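Local coordinates for protein beta-N-acetylhexosaminidase (Bacteroides fragilis, PDB 4PYS) that probably hydrolyses terminal beta-linked N-acetylhexosamine residues from glycans, as a family 20 glycoside hydrolase with a TIM-barrel catalytic domain, at residues R81-P86 against I90-D95; Q104-W109 against L117-V122; L391-P394 against G400-Q403. All coordinates share one frame; numbering follows the deposited sequence.

How the contacts relate
Along the chain the three contacts come in series, none enclosing or crossing another. Contact 1 closes first, a tight hairpin between strands 80-84 and 89-93. The chain then runs straight into helix 96-109, whose last turns meet strand 117-126 in contact 2 after a loop of seven residues. Their centres lie about 11 Å apart, and they touch where V84 N probably bonds to V122 O, since strands 80-84 and 117-126 are sheet neighbours; both belong to the N-terminal domain. Contact 3, in the catalytic domain, closes a five-residue excursion inside the long loop between helices 386-389 and 409-415. Its centre is about 42 Å from that of contact 1 and 37 Å from contact 2's.

Contact 1. Residues R81-P86 against I90-D95; sequences RIRVTP and IVEAAD
R81 and R83 reach across a beta hairpin to the same carboxylate oxygen, OE1 of E92. The two strands run antiparallel at 172°, and four backbone bonds hold them: R81 with E92 and R83 with I90 are hydrogen-bonded pairs, while I82 and V91 between them form a non-hydrogen-bonded pair. R81, R83, I90 and E92 therefore share one face of the sheet, and I82 and V91 the other. R81 lies alongside E92, pointing the same way. Its CG stands opposite the backbone N (chi1 -179°), and the chain stays extended until a bend at chi3 swings NH1 over to OE1, 2.9 Å away. The oxygen sits near the guanidinium plane, yet NH1 approaches it from above the carboxylate plane. D72 OD2 is the stronger polar partner of R81 NH1, so this guanidinium links two acids. R83 leaves its strand differently, CG beside the backbone N (chi1 -74°), and a bend at chi3 brings NH2 within 3.1 Å of E92 OE1 in a salt bridge whose hydrogen bond is weak. I90 CD1 lies over one face of the R83 guanidinium, and I90 CG2 is 3.5 Å from NH2. A water at the edge of that guanidinium accepts from R83 NE at 2.8 Å and donates to both I90 O and E92 OE1. Two cationic groups and a water thus converge on OE1, which would be expected to favour the ionised carboxylate; a glycerol, probably from the crystallisation liquor, also bonds OE1. Within the sheet, strand 89-93 is flanked by strand 67-71 and strand 80-84 by strand 117-126, while helix 96-109 packs on the I82 and V91 face through L106, F99 and A102.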
ATOM      1  N   ARG A  81      -3.104  17.529  16.117  1.00 18.85           N
ATOM      2  CA  ARG A  81      -3.551  18.911  16.102  1.00 20.65           C
ATOM      3  C   ARG A  81      -2.310  19.766  15.918  1.00 26.54           C
ATOM      4  O   ARG A  81      -1.261  19.491  16.515  1.00 27.04           O
ATOM      5  CB  ARG A  81      -4.258  19.263  17.417  1.00 25.90           C
ATOM      6  CG  ARG A  81      -4.784  20.696  17.487  1.00 26.13           C
ATOM      7  CD  ARG A  81      -5.374  21.008  18.865  1.00 25.52           C
ATOM      8  NE  ARG A  81      -6.473  20.105  19.211  1.00 29.09           N
ATOM      9  CZ  ARG A  81      -6.361  19.072  20.044  1.00 31.31           C
ATOM     10  NH1 ARG A  81      -5.202  18.812  20.641  1.00 28.96           N
ATOM     11  NH2 ARG A  81      -7.408  18.293  20.288  1.00 33.53           N
ATOM     12  N   ILE A  82      -2.421  20.777  15.064  1.00 20.40           N
ATOM     13  CA  ILE A  82      -1.342  21.745  14.883  1.00 19.46           C
ATOM     14  C   ILE A  82      -1.891  23.111  15.224  1.00 21.13           C
ATOM     15  O   ILE A  82      -2.938  23.489  14.701  1.00 24.43           O
ATOM     16  CB  ILE A  82      -0.860  21.794  13.424  1.00 20.57           C
ATOM     17  CG1 ILE A  82      -0.223  20.463  12.994  1.00 19.87           C
ATOM     18  CG2 ILE A  82       0.149  22.924  13.242  1.00 23.45           C
ATOM     19  CD1 ILE A  82       0.132  20.401  11.492  1.00 20.99           C
ATOM     20  N   ARG A  83      -1.215  23.847  16.104  1.00 23.18           N
ATOM     21  CA  ARG A  83      -1.547  25.253  16.318  1.00 24.16           C
ATOM     22  C   ARG A  83      -0.332  26.082  15.978  1.00 25.90           C
ATOM     23  O   ARG A  83       0.721  25.929  16.602  1.00 27.43           O
ATOM     24  CB  ARG A  83      -1.968  25.525  17.765  1.00 25.37           C
ATOM     25  CG  ARG A  83      -3.349  25.005  18.114  1.00 30.40           C
ATOM     26  CD  ARG A  83      -3.611  25.145  19.609  1.00 41.16           C
ATOM     27  NE  ARG A  83      -2.963  24.068  20.355  1.00 34.21           N
ATOM     28  CZ  ARG A  83      -2.720  24.118  21.658  1.00 42.34           C
ATOM     29  NH1 ARG A  83      -3.059  25.201  22.350  1.00 39.37           N
ATOM     30  NH2 ARG A  83      -2.131  23.094  22.266  1.00 39.56           N
ATOM     31  N   VAL A  84      -0.467  26.935  14.966  1.00 27.91           N
ATOM     32  CA  VAL A  84       0.572  27.907  14.638  1.00 24.98           C
ATOM     33  C   VAL A  84       0.114  29.264  15.147  1.00 30.15           C
ATOM     34  O   VAL A  84      -0.944  29.748  14.741  1.00 29.39           O
ATOM     35  CB  VAL A  84       0.808  27.991  13.112  1.00 25.10           C
ATOM     36  CG1 VAL A  84       1.843  29.068  12.783  1.00 30.78           C
ATOM     37  CG2 VAL A  84       1.252  26.644  12.559  1.00 24.68           C
ATOM     38  N   THR A  85       0.891  29.860  16.055  1.00 29.56           N
ATOM     39  CA  THR A  85       0.616  31.202  16.556  1.00 32.15           C
ATOM     40  C   THR A  85       1.761  32.098  16.093  1.00 36.29           C
ATOM     41  O   THR A  85       2.737  31.592  15.531  1.00 34.02           O
ATOM     42  CB  THR A  85       0.516  31.222  18.103  1.00 36.51           C
ATOM     43  OG1 THR A  85       1.823  31.089  18.679  1.00 39.28           O
ATOM     44  CG2 THR A  85      -0.381  30.109  18.605  1.00 38.85           C
ATOM     45  N   PRO A  86       1.648  33.428  16.290  1.00 41.35           N
ATOM     46  CA  PRO A  86       2.783  34.281  15.919  1.00 42.88           C
ATOM     47  C   PRO A  86       4.050  34.017  16.742  1.00 40.74           C
ATOM     48  O   PRO A  86       5.109  34.523  16.381  1.00 46.05           O
ATOM     49  CB  PRO A  86       2.265  35.695  16.203  1.00 45.33           C
ATOM     50  CG  PRO A  86       0.787  35.589  16.044  1.00 46.48           C
ATOM     51  CD  PRO A  86       0.429  34.219  16.553  1.00 45.73           C
ATOM     52  N   ILE A  90       2.620  24.480  18.203  1.00 25.41           N
ATOM     53  CA  ILE A  90       2.394  23.359  19.100  1.00 25.99           C
ATOM     54  C   ILE A  90       1.797  22.234  18.293  1.00 25.36           C
ATOM     55  O   ILE A  90       0.720  22.386  17.707  1.00 25.22           O
ATOM     56  CB  ILE A  90       1.429  23.727  20.216  1.00 26.32           C
ATOM     57  CG1 ILE A  90       2.012  24.876  21.034  1.00 31.94           C
ATOM     58  CG2 ILE A  90       1.179  22.527  21.132  1.00 25.61           C
ATOM     59  CD1 ILE A  90       1.044  25.443  22.000  1.00 38.22           C
ATOM     60  N   VAL A  91       2.500  21.109  18.250  1.00 25.69           N
ATOM     61  CA  VAL A  91       2.008  19.937  17.541  1.00 22.21           C
ATOM     62  C   VAL A  91       1.624  18.899  18.577  1.00 25.16           C
ATOM     63  O   VAL A  91       2.426  18.555  19.447  1.00 26.40           O
ATOM     64  CB  VAL A  91       3.085  19.327  16.624  1.00 25.89           C
ATOM     65  CG1 VAL A  91       2.501  18.152  15.841  1.00 24.11           C
ATOM     66  CG2 VAL A  91       3.635  20.376  15.665  1.00 23.47           C
ATOM     67  N   GLU A  92       0.395  18.406  18.494  1.00 20.93           N
ATOM     68  CA  GLU A  92      -0.058  17.366  19.413  1.00 22.10           C
ATOM     69  C   GLU A  92      -0.482  16.131  18.643  1.00 20.09           C
ATOM     70  O   GLU A  92      -1.031  16.247  17.549  1.00 22.65           O
ATOM     71  CB  GLU A  92      -1.235  17.856  20.250  1.00 25.06           C
ATOM     72  CG  GLU A  92      -0.877  18.979  21.187  1.00 25.83           C
ATOM     73  CD  GLU A  92      -2.101  19.624  21.772  1.00 38.88           C
ATOM     74  OE1 GLU A  92      -2.812  20.349  21.042  1.00 32.07           O
ATOM     75  OE2 GLU A  92      -2.350  19.389  22.964  1.00 37.78           O
ATOM     76  N   ALA A  93      -0.242  14.956  19.225  1.00 20.47           N
ATOM     77  CA  ALA A  93      -0.671  13.698  18.612  1.00 20.25           C
ATOM     78  C   ALA A  93      -0.916  12.657  19.686  1.00 25.06           C
ATOM     79  O   ALA A  93      -0.378  12.762  20.784  1.00 24.06           O
ATOM     80  CB  ALA A  93       0.384  13.200  17.616  1.00 22.69           C
ATOM     81  N   ALA A  94      -1.727  11.642  19.390  1.00 24.19           N
ATOM     82  CA  ALA A  94      -1.911  10.570  20.373  1.00 31.44           C
ATOM     83  C   ALA A  94      -0.850   9.487  20.237  1.00 28.18           C
ATOM     84  O   ALA A  94      -0.613   8.716  21.167  1.00 31.43           O
ATOM     85  CB  ALA A  94      -3.308   9.965  20.267  1.00 36.19           C
ATOM     86  N   ASP A  95      -0.214   9.425  19.075  1.00 26.20           N
ATOM     87  CA  ASP A  95       0.776   8.380  18.805  1.00 29.16           C
ATOM     88  C   ASP A  95       1.765   8.861  17.751  1.00 29.58           C
ATOM     89  O   ASP A  95       1.600   9.940  17.184  1.00 23.87           O
ATOM     90  CB  ASP A  95       0.073   7.093  18.342  1.00 28.62           C
ATOM     91  CG  ASP A  95      -0.969   7.354  17.250  1.00 33.85           C
ATOM     92  OD1 ASP A  95      -0.639   8.023  16.257  1.00 31.58           O
ATOM     93  OD2 ASP A  95      -2.131   6.921  17.397  1.00 36.26           O
TER
HETATM   94  O   HOH W   1      -1.914  21.872  19.000  1.00 28.40           O

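Contact 2. Residues Q104-W109 against L117-V122; sequences QSLRQW and LIFPCV
F119 and W109 make the apolar centre, joining the last turns of a helix to a strand that crosses it at 96°. L106 CD2 sits over one face of the F119 ring, offset toward its rim and 4.2 Å from the centroid, a CH-pi contact. At the edge of the same ring, L106 O lies in plane, 3.3 Å from F119 CE1. The edge of the indole meets F119 obliquely to the phenyl plane, W109 CD1 being 3.8 Å from F119 CD1. Farther along the indole, P120 CD approaches NE1, and the V122 side chain points back against that of W109, its CG2 3.7 Å from W109 CZ2. The W109 side chain leaves the helix with CG anti to the backbone N (chi1 -167°), which carries the five-membered ring out to the strand. There NE1 donates to P120 O at 2.9 Å, nearly straight at 172° and in the indole plane, giving the buried ring nitrogen a partner and fixing the ring's rotation. Outside the pair, strand 80-84 adds I82 against L106 and V84 against F119 and V122, while strand 17-21 brings R20 to W109 and P120, placing the helix end against the sheet of the N-terminal domain.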
ATOM      1  N   GLN A 104       3.647  15.843   7.653  1.00 18.94           N
ATOM      2  CA  GLN A 104       3.248  15.903   6.247  1.00 19.83           C
ATOM      3  C   GLN A 104       2.386  17.144   5.987  1.00 20.77           C
ATOM      4  O   GLN A 104       2.498  17.776   4.942  1.00 20.57           O
ATOM      5  CB  GLN A 104       2.483  14.637   5.831  1.00 17.23           C
ATOM      6  CG  GLN A 104       3.294  13.349   5.885  1.00 20.02           C
ATOM      7  CD  GLN A 104       4.440  13.316   4.879  1.00 20.42           C
ATOM      8  OE1 GLN A 104       4.658  14.266   4.114  1.00 21.78           O
ATOM      9  NE2 GLN A 104       5.171  12.207   4.871  1.00 19.25           N
ATOM     10  N   SER A 105       1.524  17.500   6.934  1.00 18.77           N
ATOM     11  CA  SER A 105       0.740  18.726   6.772  1.00 17.66           C
ATOM     12  C   SER A 105       1.609  19.991   6.829  1.00 20.41           C
ATOM     13  O   SER A 105       1.400  20.923   6.046  1.00 22.51           O
ATOM     14  CB  SER A 105      -0.401  18.797   7.795  1.00 19.55           C
ATOM     15  OG  SER A 105      -1.390  17.824   7.494  1.00 18.43           O
ATOM     16  N   LEU A 106       2.572  20.029   7.747  1.00 20.42           N
ATOM     17  CA  LEU A 106       3.472  21.182   7.849  1.00 19.59           C
ATOM     18  C   LEU A 106       4.251  21.372   6.548  1.00 20.76           C
ATOM     19  O   LEU A 106       4.494  22.505   6.121  1.00 20.62           O
ATOM     20  CB  LEU A 106       4.441  21.024   9.031  1.00 19.15           C
ATOM     21  CG  LEU A 106       3.859  21.230  10.432  1.00 21.56           C
ATOM     22  CD1 LEU A 106       4.886  20.857  11.503  1.00 24.61           C
ATOM     23  CD2 LEU A 106       3.405  22.674  10.614  1.00 26.02           C
ATOM     24  N   ARG A 107       4.646  20.267   5.914  1.00 20.74           N
ATOM     25  CA  ARG A 107       5.345  20.337   4.625  1.00 22.75           C
ATOM     26  C   ARG A 107       4.560  21.143   3.606  1.00 23.93           C
ATOM     27  O   ARG A 107       5.127  21.960   2.874  1.00 23.45           O
ATOM     28  CB  ARG A 107       5.513  18.938   4.034  1.00 25.95           C
ATOM     29  CG  ARG A 107       6.627  18.114   4.592  1.00 28.83           C
ATOM     30  CD  ARG A 107       6.633  16.760   3.879  1.00 24.05           C
ATOM     31  NE  ARG A 107       7.201  16.815   2.530  1.00 23.28           N
ATOM     32  CZ  ARG A 107       7.207  15.776   1.694  1.00 26.67           C
ATOM     33  NH1 ARG A 107       6.658  14.628   2.072  1.00 21.48           N
ATOM     34  NH2 ARG A 107       7.762  15.879   0.494  1.00 27.12           N
ATOM     35  N   GLN A 108       3.252  20.888   3.544  1.00 20.51           N
ATOM     36  CA  GLN A 108       2.385  21.556   2.580  1.00 21.45           C
ATOM     37  C   GLN A 108       1.892  22.917   3.052  1.00 22.88           C
ATOM     38  O   GLN A 108       1.462  23.733   2.241  1.00 24.63           O
ATOM     39  CB  GLN A 108       1.189  20.663   2.238  1.00 21.69           C
ATOM     40  CG  GLN A 108       1.606  19.422   1.474  1.00 21.85           C
ATOM     41  CD  GLN A 108       0.432  18.590   1.009  1.00 19.50           C
ATOM     42  OE1 GLN A 108      -0.603  19.123   0.601  1.00 21.97           O
ATOM     43  NE2 GLN A 108       0.587  17.276   1.064  1.00 20.98           N
ATOM     44  N   TRP A 109       1.952  23.164   4.356  1.00 24.00           N
ATOM     45  CA  TRP A 109       1.438  24.407   4.903  1.00 19.65           C
ATOM     46  C   TRP A 109       2.470  25.536   4.799  1.00 26.47           C
ATOM     47  O   TRP A 109       2.111  26.706   4.738  1.00 28.55           O
ATOM     48  CB  TRP A 109       0.978  24.198   6.357  1.00 20.62           C
ATOM     49  CG  TRP A 109       0.153  25.331   6.891  1.00 24.48           C
ATOM     50  CD1 TRP A 109       0.510  26.226   7.862  1.00 23.80           C
ATOM     51  CD2 TRP A 109      -1.175  25.687   6.484  1.00 25.67           C
ATOM     52  NE1 TRP A 109      -0.515  27.120   8.078  1.00 26.69           N
ATOM     53  CE2 TRP A 109      -1.557  26.812   7.239  1.00 29.60           C
ATOM     54  CE3 TRP A 109      -2.076  25.164   5.548  1.00 26.58           C
ATOM     55  CZ2 TRP A 109      -2.813  27.427   7.085  1.00 30.84           C
ATOM     56  CZ3 TRP A 109      -3.316  25.770   5.398  1.00 32.92           C
ATOM     57  CH2 TRP A 109      -3.673  26.889   6.159  1.00 30.72           C
ATOM     58  N   LEU A 117      11.208  28.557   6.828  1.00 46.15           N
ATOM     59  CA  LEU A 117       9.809  28.168   6.889  1.00 36.86           C
ATOM     60  C   LEU A 117       8.919  29.366   7.204  1.00 35.83           C
ATOM     61  O   LEU A 117       9.287  30.237   7.996  1.00 37.89           O
ATOM     62  CB  LEU A 117       9.618  27.085   7.948  1.00 34.73           C
ATOM     63  CG  LEU A 117      10.374  25.773   7.738  1.00 40.23           C
ATOM     64  CD1 LEU A 117      10.232  24.901   8.960  1.00 44.43           C
ATOM     65  CD2 LEU A 117       9.845  25.045   6.520  1.00 39.51           C
ATOM     66  N   ILE A 118       7.758  29.420   6.558  1.00 32.31           N
ATOM     67  CA  ILE A 118       6.774  30.460   6.835  1.00 30.77           C
ATOM     68  C   ILE A 118       5.426  29.786   6.953  1.00 33.86           C
ATOM     69  O   ILE A 118       4.953  29.166   5.992  1.00 32.98           O
ATOM     70  CB  ILE A 118       6.708  31.515   5.722  1.00 39.52           C
ATOM     71  CG1 ILE A 118       8.038  32.261   5.612  1.00 43.24           C
ATOM     72  CG2 ILE A 118       5.580  32.503   6.000  1.00 36.51           C
ATOM     73  CD1 ILE A 118       7.999  33.431   4.661  1.00 49.48           C
ATOM     74  N   PHE A 119       4.823  29.890   8.134  1.00 30.61           N
ATOM     75  CA  PHE A 119       3.565  29.207   8.412  1.00 30.38           C
ATOM     76  C   PHE A 119       2.471  30.196   8.778  1.00 31.27           C
ATOM     77  O   PHE A 119       2.562  30.868   9.807  1.00 32.86           O
ATOM     78  CB  PHE A 119       3.730  28.232   9.576  1.00 29.81           C
ATOM     79  CG  PHE A 119       4.653  27.083   9.291  1.00 27.66           C
ATOM     80  CD1 PHE A 119       4.325  26.131   8.335  1.00 27.98           C
ATOM     81  CD2 PHE A 119       5.837  26.939  10.000  1.00 31.95           C
ATOM     82  CE1 PHE A 119       5.172  25.061   8.082  1.00 24.67           C
ATOM     83  CE2 PHE A 119       6.687  25.870   9.759  1.00 33.38           C
ATOM     84  CZ  PHE A 119       6.355  24.930   8.801  1.00 28.58           C
ATOM     85  N   PRO A 120       1.425  30.286   7.944  1.00 31.77           N
ATOM     86  CA  PRO A 120       0.304  31.159   8.321  1.00 32.75           C
ATOM     87  C   PRO A 120      -0.324  30.641   9.598  1.00 32.00           C
ATOM     88  O   PRO A 120      -0.392  29.426   9.790  1.00 27.70           O
ATOM     89  CB  PRO A 120      -0.670  31.007   7.147  1.00 34.25           C
ATOM     90  CG  PRO A 120       0.215  30.621   5.971  1.00 37.68           C
ATOM     91  CD  PRO A 120       1.287  29.743   6.578  1.00 31.00           C
ATOM     92  N   CYS A 121      -0.751  31.534  10.479  1.00 29.23           N
ATOM     93  CA  CYS A 121      -1.345  31.092  11.734  1.00 32.88           C
ATOM     94  C   CYS A 121      -2.615  30.292  11.468  1.00 34.89           C
ATOM     95  O   CYS A 121      -3.369  30.591  10.534  1.00 30.80           O
ATOM     96  CB  CYS A 121      -1.607  32.283  12.652  1.00 37.19           C
ATOM     97  SG  CYS A 121      -0.074  33.103  13.150  1.00 40.10           S
ATOM     98  N   VAL A 122      -2.837  29.260  12.275  1.00 29.88           N
ATOM     99  CA  VAL A 122      -3.882  28.288  11.975  1.00 30.94           C
ATOM    100  C   VAL A 122      -4.058  27.329  13.143  1.00 29.70           C
ATOM    101  O   VAL A 122      -3.153  27.157  13.963  1.00 28.31           O
ATOM    102  CB  VAL A 122      -3.519  27.480  10.699  1.00 27.78           C
ATOM    103  CG1 VAL A 122      -2.401  26.481  10.987  1.00 24.02           C
ATOM    104  CG2 VAL A 122      -4.736  26.754  10.135  1.00 30.07           C
TER

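Contact 3. Residues L391-P394 against G400-Q403; sequences LNFP and GYTQ
Y401 lays its side chain across N392, F393 and P394, and every part of it from CB to OH meets something. CB comes first, 3.6 Å from P394 CD, with the proline CG close behind. With CG beside the backbone N, the phenol runs on past the proline toward the N392 amide. The ring's CG lies as near to P394 CD as CB does, and CD1 touches both P394 CD and F393 CD1. One atom farther, CE1 is 3.7 Å from F393 CD1. The two aromatic planes stand 56° apart, an oblique pair. These residues lie in the loop between helices 386-389 and 409-415 of the family 20 catalytic domain, a TIM barrel; the loop comes after strand 381-383 of the barrel sheet and the short helix 386-389, and five residues separate the two segments as it doubles back. On that same side of the tyrosine ring, the carbonyl oxygen N392 O sits 3.7 Å above the plane, offset toward the rim, nearest CZ and CE2. At the tip, Y401 OH accepts a hydrogen bond from N392 ND2, 2.9 Å long and 164° at the hydrogen, with the oxygen close to the amide plane. The amide is turned steeply against the phenol ring. N392 reaches it by holding CG between its backbone N and carbonyl carbon (chi1 48°), a turn that brings ND2 to the hydroxyl. The same ND2 also bonds a glycerol, probably from the crystallisation liquor, and OD1 takes a weak bond from W436 N, so both ends of the amide have partners. R453 NH1 bonds F393 O, and D438 touches the Y401 side chain.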
ATOM      1  N   LEU A 391      -4.757   1.778 -10.651  1.00 18.61           N
ATOM      2  CA  LEU A 391      -4.137   2.891 -11.370  1.00 18.30           C
ATOM      3  C   LEU A 391      -3.376   2.447 -12.608  1.00 21.75           C
ATOM      4  O   LEU A 391      -2.977   3.279 -13.430  1.00 21.79           O
ATOM      5  CB  LEU A 391      -3.222   3.664 -10.408  1.00 19.57           C
ATOM      6  CG  LEU A 391      -3.982   4.235  -9.213  1.00 21.14           C
ATOM      7  CD1 LEU A 391      -3.012   4.614  -8.094  1.00 23.60           C
ATOM      8  CD2 LEU A 391      -4.802   5.438  -9.648  1.00 24.89           C
ATOM      9  N   ASN A 392      -3.157   1.137 -12.752  1.00 19.30           N
ATOM     10  CA  ASN A 392      -2.611   0.625 -14.003  1.00 21.13           C
ATOM     11  C   ASN A 392      -3.599   0.740 -15.169  1.00 23.09           C
ATOM     12  O   ASN A 392      -3.199   0.673 -16.337  1.00 25.81           O
ATOM     13  CB  ASN A 392      -2.129  -0.830 -13.842  1.00 23.77           C
ATOM     14  CG  ASN A 392      -3.151  -1.701 -13.153  1.00 23.96           C
ATOM     15  OD1 ASN A 392      -3.477  -1.482 -11.981  1.00 24.12           O
ATOM     16  ND2 ASN A 392      -3.657  -2.708 -13.867  1.00 24.81           N
ATOM     17  N   PHE A 393      -4.886   0.907 -14.875  1.00 23.30           N
ATOM     18  CA  PHE A 393      -5.848   1.144 -15.954  1.00 21.11           C
ATOM     19  C   PHE A 393      -5.538   2.547 -16.462  1.00 21.41           C
ATOM     20  O   PHE A 393      -5.568   3.506 -15.684  1.00 25.26           O
ATOM     21  CB  PHE A 393      -7.296   1.127 -15.445  1.00 20.71           C
ATOM     22  CG  PHE A 393      -7.825  -0.250 -15.101  1.00 23.55           C
ATOM     23  CD1 PHE A 393      -6.965  -1.327 -14.910  1.00 23.39           C
ATOM     24  CD2 PHE A 393      -9.195  -0.454 -14.962  1.00 26.36           C
ATOM     25  CE1 PHE A 393      -7.468  -2.598 -14.586  1.00 26.86           C
ATOM     26  CE2 PHE A 393      -9.708  -1.713 -14.643  1.00 24.11           C
ATOM     27  CZ  PHE A 393      -8.840  -2.788 -14.456  1.00 25.75           C
ATOM     28  N   PRO A 394      -5.222   2.676 -17.751  1.00 23.34           N
ATOM     29  CA  PRO A 394      -4.895   4.001 -18.294  1.00 28.11           C
ATOM     30  C   PRO A 394      -6.168   4.805 -18.547  1.00 30.72           C
ATOM     31  O   PRO A 394      -7.252   4.281 -18.323  1.00 27.46           O
ATOM     32  CB  PRO A 394      -4.191   3.670 -19.610  1.00 28.83           C
ATOM     33  CG  PRO A 394      -4.779   2.340 -20.034  1.00 31.88           C
ATOM     34  CD  PRO A 394      -5.047   1.596 -18.744  1.00 22.41           C
ATOM     35  N   GLY A 400      -2.957  -4.330 -23.596  1.00 38.49           N
ATOM     36  CA  GLY A 400      -3.984  -5.227 -23.092  1.00 38.91           C
ATOM     37  C   GLY A 400      -5.163  -4.533 -22.428  1.00 40.74           C
ATOM     38  O   GLY A 400      -6.180  -5.168 -22.144  1.00 35.17           O
ATOM     39  N   TYR A 401      -5.032  -3.234 -22.171  1.00 33.32           N
ATOM     40  CA  TYR A 401      -6.131  -2.468 -21.590  1.00 31.01           C
ATOM     41  C   TYR A 401      -7.032  -1.872 -22.681  1.00 38.40           C
ATOM     42  O   TYR A 401      -6.659  -0.908 -23.355  1.00 37.56           O
ATOM     43  CB  TYR A 401      -5.582  -1.369 -20.667  1.00 26.92           C
ATOM     44  CG  TYR A 401      -4.744  -1.911 -19.533  1.00 30.84           C
ATOM     45  CD1 TYR A 401      -5.329  -2.280 -18.335  1.00 30.12           C
ATOM     46  CD2 TYR A 401      -3.365  -2.061 -19.667  1.00 31.82           C
ATOM     47  CE1 TYR A 401      -4.571  -2.779 -17.296  1.00 28.60           C
ATOM     48  CE2 TYR A 401      -2.597  -2.565 -18.637  1.00 30.53           C
ATOM     49  CZ  TYR A 401      -3.205  -2.930 -17.458  1.00 25.42           C
ATOM     50  OH  TYR A 401      -2.447  -3.430 -16.420  1.00 27.29           O
ATOM     51  N   THR A 402      -8.211  -2.462 -22.871  1.00 34.83           N
ATOM     52  CA  THR A 402      -9.188  -1.913 -23.813  1.00 35.41           C
ATOM     53  C   THR A 402      -9.973  -0.811 -23.116  1.00 35.63           C
ATOM     54  O   THR A 402      -9.691  -0.475 -21.971  1.00 32.59           O
ATOM     55  CB  THR A 402     -10.188  -2.979 -24.302  1.00 42.08           C
ATOM     56  OG1 THR A 402     -10.969  -3.452 -23.197  1.00 45.49           O
ATOM     57  CG2 THR A 402      -9.460  -4.147 -24.937  1.00 42.44           C
ATOM     58  N   GLN A 403     -10.964  -0.257 -23.808  1.00 37.42           N
ATOM     59  CA  GLN A 403     -11.822   0.777 -23.230  1.00 37.47           C
ATOM     60  C   GLN A 403     -12.418   0.356 -21.887  1.00 35.57           C
ATOM     61  O   GLN A 403     -12.570   1.172 -20.973  1.00 34.19           O
ATOM     62  CB  GLN A 403     -12.948   1.109 -24.212  1.00 45.72           C
ATOM     63  CG  GLN A 403     -13.818   2.259 -23.755  1.00 56.16           C
ATOM     64  CD  GLN A 403     -13.032   3.551 -23.612  1.00 63.28           C
ATOM     65  OE1 GLN A 403     -12.160   3.853 -24.430  1.00 72.74           O
ATOM     66  NE2 GLN A 403     -13.335   4.320 -22.571  1.00 61.57           N
TER